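Local coordinates for protein beta-lactamase (Klebsiella pneumoniae, PDB 6KBY) that probably hydrolyses the beta-lactam ring of antibiotics as a plasmid-borne class C enzyme, and in this crystal holds adenosine monophosphate in a pocket, at residues A[112-117]-A[265-270]; A[146-151]-A[299-304]; A[152-157]-A[273-278]; A[318-323]-A[329-334]. All coordinates share one frame; numbering follows the deposited sequence.

In the fold
Contacts 1, 2 and 3 cluster on one side of the chain's centre, with centres about 6 to 12 Å apart, while the centre of contact 4 lies about 15 to 23 Å from theirs. All four reach one antiparallel sheet: strands 153-154, 302-311, 266-270 and 273-275 follow one another from its edge, and 317-325 and 328-335 come farther in. Along the chain, contact 3 is nested within the loop that contact 2 closes, contact 1 crosses both, and contact 4 opens after the other three have closed. Contacts 3 and 4 converge on the pocket, where Tyr156 OH and Lys321 NZ probably hydrogen-bond at 2.8 Å beside the nucleotide phosphate; contact 1 is structural packing away from that site.

Contact 1: A[112-117]-A[265-270]; sequences SVLNVG and TGYFKS
Leu114 of the short helix 113-117 sets one methyl squarely on the ring of Tyr267, where strand 266-270 carries a classic beta bulge: Tyr267 and Phe268 both face Gln275 on the neighbouring strand. This is the tight part of the contact. Leu114 CD1 stands 3.5 Å from the centroid of the Tyr267 ring, only 3° off its normal, a CH-pi contact in which all six ring carbons are almost equally near the methyl. The leucine reaches that spot because its CG lies opposite the backbone N (chi1 -172°), while CD2 merely brushes the rim at Tyr267 CD1. Tyr267 remains partly exposed, as does Leu114, so this snug pairing sits close to solvent.

The second pair is buried but looser. Asn115 ND2 comes only to 4.2 Å from Phe268 CZ, its amide turned obliquely against the ring, and the amide is held chiefly by other partners. ND2 donates to Thr120 OG1, and the rest of the side chain serves the helix start, where Ser112 and Asn115 form a capping box. Asn115 N gives its hydrogen to Ser112 OG at 2.9 Å, and Ser112 N returns a nearly straight bond, 172° at the hydrogen, to Asn115 OD1.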
loop_
_atom_site.group_PDB
_atom_site.type_symbol
_atom_site.label_atom_id
_atom_site.label_comp_id
_atom_site.label_asym_id
_atom_site.label_seq_id
_atom_site.Cartn_x
_atom_site.Cartn_y
_atom_site.Cartn_z
ATOM N N SER A 112 -18.398 7.397 -8.421
ATOM C CA SER A 112 -17.586 8.564 -8.108
ATOM C C SER A 112 -16.105 8.206 -8.048
ATOM O O SER A 112 -15.714 7.040 -7.917
ATOM C CB SER A 112 -18.013 9.191 -6.782
ATOM O OG SER A 112 -17.711 8.303 -5.721
ATOM N N VAL A 113 -15.270 9.241 -8.136
ATOM C CA VAL A 113 -13.850 9.038 -7.869
ATOM C C VAL A 113 -13.650 8.453 -6.474
ATOM O O VAL A 113 -12.821 7.557 -6.271
ATOM C CB VAL A 113 -13.059 10.341 -8.094
ATOM C CG1 VAL A 113 -11.580 10.137 -7.829
ATOM C CG2 VAL A 113 -13.271 10.846 -9.513
ATOM N N LEU A 114 -14.424 8.933 -5.497
ATOM C CA LEU A 114 -14.347 8.377 -4.150
ATOM C C LEU A 114 -14.627 6.880 -4.158
ATOM O O LEU A 114 -13.944 6.111 -3.465
ATOM C CB LEU A 114 -15.324 9.102 -3.224
ATOM C CG LEU A 114 -15.192 8.739 -1.739
ATOM C CD1 LEU A 114 -13.862 9.207 -1.170
ATOM C CD2 LEU A 114 -16.353 9.292 -0.924
ATOM N N ASN A 115 -15.615 6.445 -4.947
ATOM C CA ASN A 115 -15.910 5.015 -5.022
ATOM C C ASN A 115 -14.689 4.218 -5.478
ATOM O O ASN A 115 -14.348 3.195 -4.878
ATOM C CB ASN A 115 -17.074 4.730 -5.976
ATOM C CG ASN A 115 -18.449 5.188 -5.466
ATOM O OD1 ASN A 115 -19.273 5.640 -6.265
ATOM N ND2 ASN A 115 -18.723 5.015 -4.173
ATOM N N VAL A 116 -14.024 4.648 -6.553
ATOM C CA VAL A 116 -12.853 3.877 -6.974
ATOM C C VAL A 116 -11.709 4.002 -5.976
ATOM O O VAL A 116 -10.872 3.096 -5.871
ATOM C CB VAL A 116 -12.411 4.141 -8.432
ATOM C CG1 VAL A 116 -13.469 3.671 -9.417
ATOM C CG2 VAL A 116 -12.059 5.601 -8.666
ATOM N N GLY A 117 -11.652 5.102 -5.219
ATOM C CA GLY A 117 -10.630 5.258 -4.193
ATOM C C GLY A 117 -10.869 4.499 -2.906
ATOM O O GLY A 117 -9.986 4.486 -2.040
ATOM N N THR A 265 -8.462 9.915 5.728
ATOM C CA THR A 265 -9.858 10.234 5.987
ATOM C C THR A 265 -10.685 8.964 5.848
ATOM O O THR A 265 -10.503 8.201 4.897
ATOM C CB THR A 265 -10.330 11.273 4.967
ATOM O OG1 THR A 265 -9.476 12.420 5.045
ATOM C CG2 THR A 265 -11.754 11.699 5.245
ATOM N N GLY A 266 -11.578 8.725 6.809
ATOM C CA GLY A 266 -12.409 7.532 6.804
ATOM C C GLY A 266 -13.715 7.748 6.070
ATOM O O GLY A 266 -14.502 8.633 6.423
ATOM N N TYR A 267 -13.963 6.941 5.038
ATOM C CA TYR A 267 -15.091 7.151 4.141
ATOM C C TYR A 267 -16.161 6.076 4.215
ATOM O O TYR A 267 -17.334 6.376 3.960
ATOM C CB TYR A 267 -14.602 7.259 2.693
ATOM C CG TYR A 267 -13.757 8.477 2.422
ATOM C CD1 TYR A 267 -14.314 9.745 2.461
ATOM C CD2 TYR A 267 -12.403 8.362 2.124
ATOM C CE1 TYR A 267 -13.554 10.863 2.205
ATOM C CE2 TYR A 267 -11.630 9.480 1.861
ATOM C CZ TYR A 267 -12.212 10.729 1.906
ATOM O OH TYR A 267 -11.479 11.867 1.642
ATOM N N PHE A 268 -15.797 4.833 4.521
ATOM C CA PHE A 268 -16.764 3.753 4.626
ATOM C C PHE A 268 -16.354 2.837 5.764
ATOM O O PHE A 268 -15.165 2.655 6.039
ATOM C CB PHE A 268 -16.841 2.890 3.353
ATOM C CG PHE A 268 -17.455 3.588 2.172
ATOM C CD1 PHE A 268 -16.670 4.348 1.328
ATOM C CD2 PHE A 268 -18.815 3.476 1.901
ATOM C CE1 PHE A 268 -17.231 5.001 0.246
ATOM C CE2 PHE A 268 -19.374 4.113 0.805
ATOM C CZ PHE A 268 -18.586 4.878 -0.012
ATOM N N LYS A 269 -17.350 2.242 6.403
ATOM C CA LYS A 269 -17.129 1.120 7.298
ATOM C C LYS A 269 -17.499 -0.154 6.562
ATOM O O LYS A 269 -18.495 -0.195 5.835
ATOM C CB LYS A 269 -18.005 1.237 8.547
ATOM C CG LYS A 269 -17.509 2.257 9.542
ATOM C CD LYS A 269 -18.267 2.129 10.849
ATOM C CE LYS A 269 -17.426 1.385 11.862
ATOM N NZ LYS A 269 -17.412 2.075 13.180
ATOM N N SER A 270 -16.692 -1.190 6.741
ATOM C CA SER A 270 -17.005 -2.488 6.159
ATOM C C SER A 270 -16.377 -3.541 7.051
ATOM O O SER A 270 -15.162 -3.512 7.281
ATOM C CB SER A 270 -16.448 -2.586 4.738
ATOM O OG SER A 270 -16.970 -3.717 4.063
#

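Contact 2: A[146-151]-A[299-304]; sequences PADAAG and MTKSVA
Lys301 NZ donates to Asp148 OD2 at 2.8 Å, a salt bridge between the loop 146-151 and the residue just before strand 302-311. The ammonium sits on the syn lone pair of OD2, the side facing the other carboxylate oxygen, yet OD1 stays 4.0 Å from NZ, and a single oxygen therefore does the gripping. The two side chains approach from opposite directions. In Lys301 the bend at chi3 (64°) brings CE, like CD, within 3.5 Å of Asp148 OD2 before NZ closes on it. Ala147 CB flanks the ammonium at 4.0 Å. Both Ala147 and Lys301 are exposed, so solvent probably screens the pair of charges.

Between these segments in space runs strand 153-154, the edge strand of the antiparallel sheet; its backbone pairs with strand 302-311, with Arg154 bonded to Ser302, and Thr152 just before the strand bonded to Ala304. The salt bridge passes beside this strand, where the His153 side chain touches both Asp148 and Lys301.

At the other end of the contact the two backbones meet through solvent. Gly151 O and Ala304 O are 4.2 Å apart, two acceptors that cannot bond each other, and one water donates to both, at 2.8 Å to Gly151 O and 2.7 Å to Ala304 O.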
loop_
_atom_site.group_PDB
_atom_site.type_symbol
_atom_site.label_atom_id
_atom_site.label_comp_id
_atom_site.label_asym_id
_atom_site.label_seq_id
_atom_site.Cartn_x
_atom_site.Cartn_y
_atom_site.Cartn_z
ATOM N N PRO A 146 -22.039 -2.634 -12.731
ATOM C CA PRO A 146 -21.832 -3.302 -11.442
ATOM C C PRO A 146 -23.036 -4.147 -11.054
ATOM O O PRO A 146 -24.171 -3.890 -11.472
ATOM C CB PRO A 146 -21.656 -2.131 -10.473
ATOM C CG PRO A 146 -22.446 -1.030 -11.086
ATOM C CD PRO A 146 -22.284 -1.190 -12.572
ATOM N N ALA A 147 -22.776 -5.163 -10.228
ATOM C CA ALA A 147 -23.847 -6.028 -9.746
ATOM C C ALA A 147 -24.752 -5.310 -8.757
ATOM O O ALA A 147 -25.940 -5.639 -8.656
ATOM C CB ALA A 147 -23.251 -7.280 -9.103
ATOM N N ASP A 148 -24.206 -4.354 -8.010
ATOM C CA ASP A 148 -24.936 -3.531 -7.065
ATOM C C ASP A 148 -24.649 -2.078 -7.396
ATOM O O ASP A 148 -23.672 -1.768 -8.079
ATOM C CB ASP A 148 -24.463 -3.783 -5.629
ATOM C CG ASP A 148 -24.270 -5.246 -5.337
ATOM O OD1 ASP A 148 -25.284 -5.952 -5.160
ATOM O OD2 ASP A 148 -23.106 -5.700 -5.300
ATOM N N ALA A 149 -25.485 -1.180 -6.889
ATOM C CA ALA A 149 -25.226 0.238 -7.094
ATOM C C ALA A 149 -23.890 0.619 -6.472
ATOM O O ALA A 149 -23.559 0.196 -5.359
ATOM C CB ALA A 149 -26.328 1.072 -6.447
ATOM N N ALA A 150 -23.124 1.430 -7.196
ATOM C CA ALA A 150 -21.867 1.923 -6.655
ATOM C C ALA A 150 -22.119 2.617 -5.327
ATOM O O ALA A 150 -23.071 3.392 -5.187
ATOM C CB ALA A 150 -21.227 2.903 -7.633
ATOM N N GLY A 151 -21.274 2.310 -4.342
ATOM C CA GLY A 151 -21.405 2.865 -3.015
ATOM C C GLY A 151 -22.104 1.984 -2.004
ATOM O O GLY A 151 -22.225 2.392 -0.846
ATOM N N MET A 299 -10.701 -10.672 -1.382
ATOM C CA MET A 299 -11.256 -11.345 -2.546
ATOM C C MET A 299 -12.754 -11.575 -2.474
ATOM O O MET A 299 -13.311 -12.190 -3.390
ATOM C CB MET A 299 -10.550 -12.687 -2.785
ATOM C CG MET A 299 -9.075 -12.541 -3.093
ATOM S SD MET A 299 -8.262 -14.117 -3.246
ATOM C CE MET A 299 -8.128 -14.587 -1.526
ATOM N N THR A 300 -13.423 -11.095 -1.433
ATOM C CA THR A 300 -14.853 -11.281 -1.269
ATOM C C THR A 300 -15.548 -9.931 -1.167
ATOM O O THR A 300 -14.973 -8.944 -0.695
ATOM C CB THR A 300 -15.163 -12.088 -0.006
ATOM O OG1 THR A 300 -14.664 -11.385 1.136
ATOM C CG2 THR A 300 -14.532 -13.481 -0.074
ATOM N N LYS A 301 -16.800 -9.902 -1.604
ATOM C CA LYS A 301 -17.616 -8.706 -1.486
ATOM C C LYS A 301 -18.139 -8.577 -0.061
ATOM O O LYS A 301 -18.502 -9.573 0.572
ATOM C CB LYS A 301 -18.792 -8.793 -2.459
ATOM C CG LYS A 301 -19.687 -7.564 -2.429
ATOM C CD LYS A 301 -20.424 -7.352 -3.745
ATOM C CE LYS A 301 -21.376 -8.476 -4.056
ATOM N NZ LYS A 301 -22.049 -8.240 -5.374
ATOM N N SER A 302 -18.174 -7.346 0.448
ATOM C CA SER A 302 -18.779 -7.053 1.738
ATOM C C SER A 302 -19.694 -5.844 1.604
ATOM O O SER A 302 -19.597 -5.062 0.656
ATOM C CB SER A 302 -17.715 -6.771 2.805
ATOM O OG SER A 302 -16.839 -5.738 2.378
ATOM N N VAL A 303 -20.597 -5.691 2.570
ATOM C CA VAL A 303 -21.419 -4.491 2.640
ATOM C C VAL A 303 -20.550 -3.315 3.068
ATOM O O VAL A 303 -19.698 -3.444 3.956
ATOM C CB VAL A 303 -22.574 -4.720 3.631
ATOM C CG1 VAL A 303 -23.334 -3.424 3.902
ATOM C CG2 VAL A 303 -23.515 -5.791 3.105
ATOM N N ALA A 304 -20.755 -2.156 2.442
ATOM C CA ALA A 304 -20.064 -0.931 2.825
ATOM C C ALA A 304 -21.088 0.084 3.305
ATOM O O ALA A 304 -22.172 0.205 2.725
ATOM C CB ALA A 304 -19.280 -0.349 1.648
HETATM O O HOH W 1 -23.777 1.957 1.411
#

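Contact 3: A[152-157]-A[273-278]. With AMP (adenosine monophosphate), chain B.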
loop_
_atom_site.group_PDB
_atom_site.type_symbol
_atom_site.label_atom_id
_atom_site.label_comp_id
_atom_site.label_asym_id
_atom_site.label_seq_id
_atom_site.Cartn_x
_atom_site.Cartn_y
_atom_site.Cartn_z
ATOM N N THR A 152 -22.566 0.791 -2.393
ATOM C CA THR A 152 -23.275 -0.092 -1.473
ATOM C C THR A 152 -22.413 -1.225 -0.940
ATOM O O THR A 152 -22.691 -1.738 0.152
ATOM C CB THR A 152 -24.503 -0.709 -2.160
ATOM O OG1 THR A 152 -24.090 -1.476 -3.302
ATOM C CG2 THR A 152 -25.494 0.358 -2.591
ATOM N N HIS A 153 -21.393 -1.631 -1.694
ATOM C CA HIS A 153 -20.569 -2.775 -1.338
ATOM C C HIS A 153 -19.105 -2.446 -1.563
ATOM O O HIS A 153 -18.754 -1.587 -2.376
ATOM C CB HIS A 153 -20.958 -4.010 -2.155
ATOM C CG HIS A 153 -22.313 -4.540 -1.815
ATOM N ND1 HIS A 153 -23.479 -3.964 -2.274
ATOM C CD2 HIS A 153 -22.686 -5.570 -1.021
ATOM C CE1 HIS A 153 -24.514 -4.632 -1.790
ATOM N NE2 HIS A 153 -24.059 -5.615 -1.035
ATOM N N ARG A 154 -18.251 -3.164 -0.840
ATOM C CA ARG A 154 -16.811 -3.075 -1.005
ATOM C C ARG A 154 -16.320 -4.328 -1.715
ATOM O O ARG A 154 -16.542 -5.446 -1.235
ATOM C CB ARG A 154 -16.125 -2.939 0.350
ATOM C CG ARG A 154 -14.615 -2.755 0.247
ATOM C CD ARG A 154 -13.969 -2.751 1.628
ATOM N NE ARG A 154 -12.531 -2.487 1.612
ATOM C CZ ARG A 154 -11.586 -3.415 1.471
ATOM N NH1 ARG A 154 -11.912 -4.690 1.309
ATOM N NH2 ARG A 154 -10.304 -3.062 1.486
ATOM N N VAL A 155 -15.657 -4.130 -2.848
ATOM C CA VAL A 155 -14.981 -5.180 -3.595
ATOM C C VAL A 155 -13.583 -4.642 -3.862
ATOM O O VAL A 155 -13.407 -3.735 -4.678
ATOM C CB VAL A 155 -15.698 -5.526 -4.909
ATOM C CG1 VAL A 155 -14.897 -6.553 -5.688
ATOM C CG2 VAL A 155 -17.119 -6.023 -4.634
ATOM N N TYR A 156 -12.599 -5.161 -3.145
ATOM C CA TYR A 156 -11.220 -4.741 -3.355
ATOM C C TYR A 156 -10.867 -4.921 -4.829
ATOM O O TYR A 156 -11.145 -5.972 -5.418
ATOM C CB TYR A 156 -10.339 -5.613 -2.462
ATOM C CG TYR A 156 -8.885 -5.249 -2.428
ATOM C CD1 TYR A 156 -8.424 -4.207 -1.642
ATOM C CD2 TYR A 156 -7.955 -6.000 -3.128
ATOM C CE1 TYR A 156 -7.081 -3.895 -1.590
ATOM C CE2 TYR A 156 -6.608 -5.691 -3.084
ATOM C CZ TYR A 156 -6.183 -4.626 -2.318
ATOM O OH TYR A 156 -4.844 -4.306 -2.254
ATOM N N SER A 157 -10.290 -3.890 -5.449
ATOM C CA SER A 157 -10.189 -3.886 -6.907
ATOM C C SER A 157 -8.896 -3.265 -7.407
ATOM O O SER A 157 -8.628 -2.083 -7.156
ATOM C CB SER A 157 -11.376 -3.155 -7.532
ATOM O OG SER A 157 -11.249 -3.118 -8.949
ATOM N N ILE A 273 -13.221 -2.912 9.464
ATOM C CA ILE A 273 -12.326 -1.843 9.045
ATOM C C ILE A 273 -13.077 -0.556 8.743
ATOM O O ILE A 273 -14.274 -0.532 8.415
ATOM C CB ILE A 273 -11.412 -2.211 7.856
ATOM C CG1 ILE A 273 -12.197 -2.283 6.546
ATOM C CG2 ILE A 273 -10.657 -3.495 8.138
ATOM C CD1 ILE A 273 -11.293 -2.314 5.315
ATOM N N THR A 274 -12.325 0.532 8.838
ATOM C CA THR A 274 -12.668 1.799 8.218
ATOM C C THR A 274 -11.822 1.929 6.961
ATOM O O THR A 274 -10.586 1.828 7.022
ATOM C CB THR A 274 -12.383 2.930 9.197
ATOM O OG1 THR A 274 -13.234 2.775 10.343
ATOM C CG2 THR A 274 -12.606 4.297 8.553
ATOM N N GLN A 275 -12.495 2.072 5.823
ATOM C CA GLN A 275 -11.828 2.232 4.540
ATOM C C GLN A 275 -11.550 3.714 4.321
ATOM O O GLN A 275 -12.486 4.525 4.237
ATOM C CB GLN A 275 -12.703 1.677 3.418
ATOM C CG GLN A 275 -12.096 1.858 2.037
ATOM C CD GLN A 275 -10.842 1.038 1.848
ATOM O OE1 GLN A 275 -10.875 -0.197 1.900
ATOM N NE2 GLN A 275 -9.720 1.717 1.637
ATOM N N ASP A 276 -10.263 4.063 4.269
ATOM C CA ASP A 276 -9.808 5.406 3.940
ATOM C C ASP A 276 -9.565 5.477 2.429
ATOM O O ASP A 276 -10.103 4.665 1.672
ATOM C CB ASP A 276 -8.540 5.757 4.729
ATOM C CG ASP A 276 -8.662 5.556 6.242
ATOM O OD1 ASP A 276 -9.764 5.439 6.821
ATOM O OD2 ASP A 276 -7.560 5.518 6.857
ATOM N N LEU A 277 -8.755 6.426 1.963
ATOM C CA LEU A 277 -8.397 6.471 0.545
ATOM C C LEU A 277 -7.250 5.478 0.388
ATOM O O LEU A 277 -6.078 5.779 0.658
ATOM C CB LEU A 277 -8.016 7.881 0.104
ATOM C CG LEU A 277 -8.297 8.151 -1.378
ATOM C CD1 LEU A 277 -9.796 8.192 -1.662
ATOM C CD2 LEU A 277 -7.628 9.435 -1.848
ATOM N N MET A 278 -7.618 4.253 -0.008
ATOM C CA MET A 278 -6.745 3.081 -0.107
ATOM C C MET A 278 -6.214 2.552 1.228
ATOM O O MET A 278 -6.276 1.341 1.460
ATOM C CB MET A 278 -5.642 3.254 -1.157
ATOM C CG MET A 278 -6.204 3.323 -2.571
ATOM S SD MET A 278 -6.943 1.757 -3.061
ATOM C CE MET A 278 -8.189 2.312 -4.226
HETATM P P AMP B . -2.321 -6.466 -3.612
HETATM O O1P AMP B . -0.905 -6.848 -3.312
HETATM O O2P AMP B . -3.390 -6.827 -2.616
HETATM O "O5'" AMP B . -2.728 -6.981 -5.059
HETATM C "C5'" AMP B . -1.865 -6.766 -6.165
HETATM C "C4'" AMP B . -1.220 -8.046 -6.630
HETATM O "O4'" AMP B . -2.220 -8.911 -7.234
HETATM C "C3'" AMP B . -0.159 -7.885 -7.710
HETATM O "O3'" AMP B . 1.111 -7.535 -7.193
HETATM C "C2'" AMP B . -0.193 -9.227 -8.424
HETATM O "O2'" AMP B . 0.499 -10.215 -7.672
HETATM C "C1'" AMP B . -1.686 -9.544 -8.379
HETATM N N9 AMP B . -2.391 -9.017 -9.562
HETATM C C8 AMP B . -3.285 -8.002 -9.562
HETATM N N7 AMP B . -3.754 -7.763 -10.815
HETATM C C5 AMP B . -3.146 -8.640 -11.640
HETATM C C6 AMP B . -3.185 -8.932 -13.089
HETATM N N6 AMP B . -3.980 -8.218 -13.920
HETATM N N1 AMP B . -2.394 -9.929 -13.553
HETATM C C2 AMP B . -1.596 -10.642 -12.733
HETATM N N3 AMP B . -1.514 -10.430 -11.405
HETATM C C4 AMP B . -2.252 -9.462 -10.811
#
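Gln275 OE1 is held by two nitrogens of Arg154 at once. Arg154 NE donates to it at 2.8 Å and Arg154 NH2 at 3.0 Å, a side-on grip on one oxygen with both bonds lying in the guanidinium plane. The NE bond falls on a lone pair in the carbonyl plane, whereas NH2 points nearly down the C=O direction. The amide is turned just 13° from the guanidinium, so the two flat groups meet edge to edge. Over one guanidinium face lies Ile273 CD1, 3.9 Å from Arg154 NE, leaving the polar contacts to the edge.

Gln275 can offer its oxygen this way because its amide nitrogen is engaged on the far side: Gln275 NE2 donates to Asp276 O at 3.0 Å, almost straight at 170°, and more weakly to Met278 O. The bend at chi2 (67°) folds the amide back over that turn. The buried arginine extends from strand 153-154, at the sheet's edge, across one face of the sheet, past the intervening strands 302-311 and 266-270, to strand 273-275. Its charge is answered by Glu280, which forms a salt bridge with NH2, while NH1 has a weak bond to Met297 O.

Just beyond the arginine, Tyr156 turns into the nucleotide pocket. Tyr156 OH lies 2.9 Å from O2P of the bound adenosine monophosphate and also bonds Lys321 NZ. It is consistent with the tyrosine of the YxN motif of class C enzymes, here Tyr156 to Asn158. In the other direction, His153 ND1 donates to Thr152 OG1 at 2.8 Å, and that hydroxyl also bonds Ala149 O.

Contact 4: A[318-323]-A[329-334]; sequences WINKTG and GAYIAF
Main-chain bonds pair strands 318-323 and 329-334 in antiparallel register, 4.7 Å apart at closest approach and 173° between directions. Ile319 with Phe334, Lys321 with Ile332 and Gly323 with Ala330 are hydrogen-bonded pairs, alternating with the non-hydrogen-bonded pairs Asn320 with Ala333 and Thr322 with Tyr331. The shortest of these bonds runs from Ala330 N to Gly323 O at 2.7 Å.

Polar side chains gather round one phenol. Tyr331 OH donates to Asn320 OD1 at 2.6 Å, on a lone pair in the carbonyl plane, and accepts from Trp318 NE1 at 3.2 Å, practically in the indole plane. The tyrosine and tryptophan side chains cross at about a right angle, and the amide plane stands 77° from the phenol ring. Asn320 OD1 takes a further hydrogen from Asn295, so this buried oxygen serves two donors.

Apolar contacts fill both faces. Beside the phenol, Ala333 CB touches Trp318 CZ2 at 3.5 Å, and Thr322 CG2 meets Tyr331 CD1; helix 352-364 covers this side. On the other face Phe334, its CG held between backbone N and carbonyl carbon (chi1 60°), swings its ring across to Ile319, whose CB lies over the ring, 4.0 Å from the centroid, with Ile319 CG2 3.6 Å from Phe334 CZ.

On that same face Lys321 bonds its NZ to Thr322 O. Lys321, Thr322 and Gly323 match the K(T/S)G motif of serine beta-lactamases; Gly323 lines the nucleotide pocket, and Lys321 packs against Ser71.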
loop_
_atom_site.group_PDB
_atom_site.type_symbol
_atom_site.label_atom_id
_atom_site.label_comp_id
_atom_site.label_asym_id
_atom_site.label_seq_id
_atom_site.Cartn_x
_atom_site.Cartn_y
_atom_site.Cartn_z
ATOM N N TRP A 318 -4.983 2.308 14.165
ATOM C CA TRP A 318 -3.982 1.457 13.532
ATOM C C TRP A 318 -4.253 1.522 12.033
ATOM O O TRP A 318 -5.300 1.058 11.567
ATOM C CB TRP A 318 -4.161 0.031 14.055
ATOM C CG TRP A 318 -3.271 -1.015 13.460
ATOM C CD1 TRP A 318 -3.348 -1.558 12.207
ATOM C CD2 TRP A 318 -2.195 -1.685 14.122
ATOM N NE1 TRP A 318 -2.363 -2.509 12.044
ATOM C CE2 TRP A 318 -1.647 -2.608 13.208
ATOM C CE3 TRP A 318 -1.637 -1.590 15.399
ATOM C CZ2 TRP A 318 -0.565 -3.430 13.534
ATOM C CZ3 TRP A 318 -0.563 -2.408 15.721
ATOM C CH2 TRP A 318 -0.040 -3.313 14.790
ATOM N N ILE A 319 -3.345 2.144 11.292
ATOM C CA ILE A 319 -3.469 2.302 9.846
ATOM C C ILE A 319 -2.551 1.286 9.189
ATOM O O ILE A 319 -1.407 1.096 9.625
ATOM C CB ILE A 319 -3.097 3.738 9.425
ATOM C CG1 ILE A 319 -3.916 4.760 10.219
ATOM C CG2 ILE A 319 -3.289 3.912 7.918
ATOM C CD1 ILE A 319 -3.595 6.205 9.882
ATOM N N ASN A 320 -3.043 0.606 8.152
ATOM C CA ASN A 320 -2.246 -0.480 7.599
ATOM C C ASN A 320 -2.586 -0.760 6.145
ATOM O O ASN A 320 -3.626 -0.336 5.630
ATOM C CB ASN A 320 -2.275 -1.747 8.478
ATOM C CG ASN A 320 -3.597 -2.549 8.444
ATOM O OD1 ASN A 320 -3.612 -3.657 8.986
ATOM N ND2 ASN A 320 -4.673 -2.025 7.853
ATOM N N LYS A 321 -1.677 -1.490 5.492
ATOM C CA LYS A 321 -1.923 -1.992 4.148
ATOM C C LYS A 321 -1.016 -3.184 3.884
ATOM O O LYS A 321 0.184 -3.140 4.172
ATOM C CB LYS A 321 -1.666 -0.912 3.093
ATOM C CG LYS A 321 -2.063 -1.337 1.675
ATOM C CD LYS A 321 -3.581 -1.389 1.482
ATOM C CE LYS A 321 -3.971 -2.040 0.161
ATOM N NZ LYS A 321 -3.804 -3.514 0.195
ATOM N N THR A 322 -1.592 -4.241 3.318
ATOM C CA THR A 322 -0.846 -5.384 2.818
ATOM C C THR A 322 -0.504 -5.196 1.342
ATOM O O THR A 322 -1.185 -4.479 0.601
ATOM C CB THR A 322 -1.673 -6.662 2.960
ATOM O OG1 THR A 322 -2.956 -6.453 2.362
ATOM C CG2 THR A 322 -1.844 -7.063 4.428
ATOM N N GLY A 323 0.541 -5.895 0.908
ATOM C CA GLY A 323 0.838 -5.950 -0.508
ATOM C C GLY A 323 1.584 -7.213 -0.870
ATOM O O GLY A 323 2.436 -7.675 -0.104
ATOM N N GLY A 329 6.013 -10.560 -0.440
ATOM C CA GLY A 329 4.988 -10.280 0.549
ATOM C C GLY A 329 5.411 -9.148 1.461
ATOM O O GLY A 329 6.485 -9.212 2.077
ATOM N N ALA A 330 4.566 -8.116 1.558
ATOM C CA ALA A 330 4.881 -6.878 2.251
ATOM C C ALA A 330 3.738 -6.478 3.177
ATOM O O ALA A 330 2.581 -6.862 2.981
ATOM C CB ALA A 330 5.141 -5.751 1.243
ATOM N N TYR A 331 4.067 -5.655 4.169
ATOM C CA TYR A 331 3.057 -5.128 5.077
ATOM C C TYR A 331 3.573 -3.843 5.700
ATOM O O TYR A 331 4.759 -3.753 6.033
ATOM C CB TYR A 331 2.730 -6.148 6.175
ATOM C CG TYR A 331 1.648 -5.727 7.154
ATOM C CD1 TYR A 331 0.348 -5.479 6.720
ATOM C CD2 TYR A 331 1.914 -5.615 8.517
ATOM C CE1 TYR A 331 -0.654 -5.117 7.611
ATOM C CE2 TYR A 331 0.921 -5.246 9.407
ATOM C CZ TYR A 331 -0.361 -5.005 8.953
ATOM O OH TYR A 331 -1.331 -4.650 9.865
ATOM N N ILE A 332 2.679 -2.867 5.861
ATOM C CA ILE A 332 2.946 -1.645 6.610
ATOM C C ILE A 332 1.851 -1.469 7.643
ATOM O O ILE A 332 0.665 -1.628 7.327
ATOM C CB ILE A 332 2.940 -0.403 5.694
ATOM C CG1 ILE A 332 4.197 -0.381 4.842
ATOM C CG2 ILE A 332 2.770 0.897 6.524
ATOM C CD1 ILE A 332 4.309 0.803 3.919
ATOM N N ALA A 333 2.241 -1.083 8.858
ATOM C CA ALA A 333 1.280 -0.638 9.858
ATOM C C ALA A 333 1.881 0.509 10.655
ATOM O O ALA A 333 3.087 0.526 10.919
ATOM C CB ALA A 333 0.889 -1.769 10.817
ATOM N N PHE A 334 1.039 1.462 11.052
ATOM C CA PHE A 334 1.508 2.544 11.901
ATOM C C PHE A 334 0.366 3.075 12.754
ATOM O O PHE A 334 -0.805 3.002 12.369
ATOM C CB PHE A 334 2.234 3.649 11.113
ATOM C CG PHE A 334 1.400 4.329 10.046
ATOM C CD1 PHE A 334 1.238 3.763 8.789
ATOM C CD2 PHE A 334 0.814 5.560 10.290
ATOM C CE1 PHE A 334 0.498 4.408 7.810
ATOM C CE2 PHE A 334 0.073 6.210 9.317
ATOM C CZ PHE A 334 -0.086 5.630 8.078
#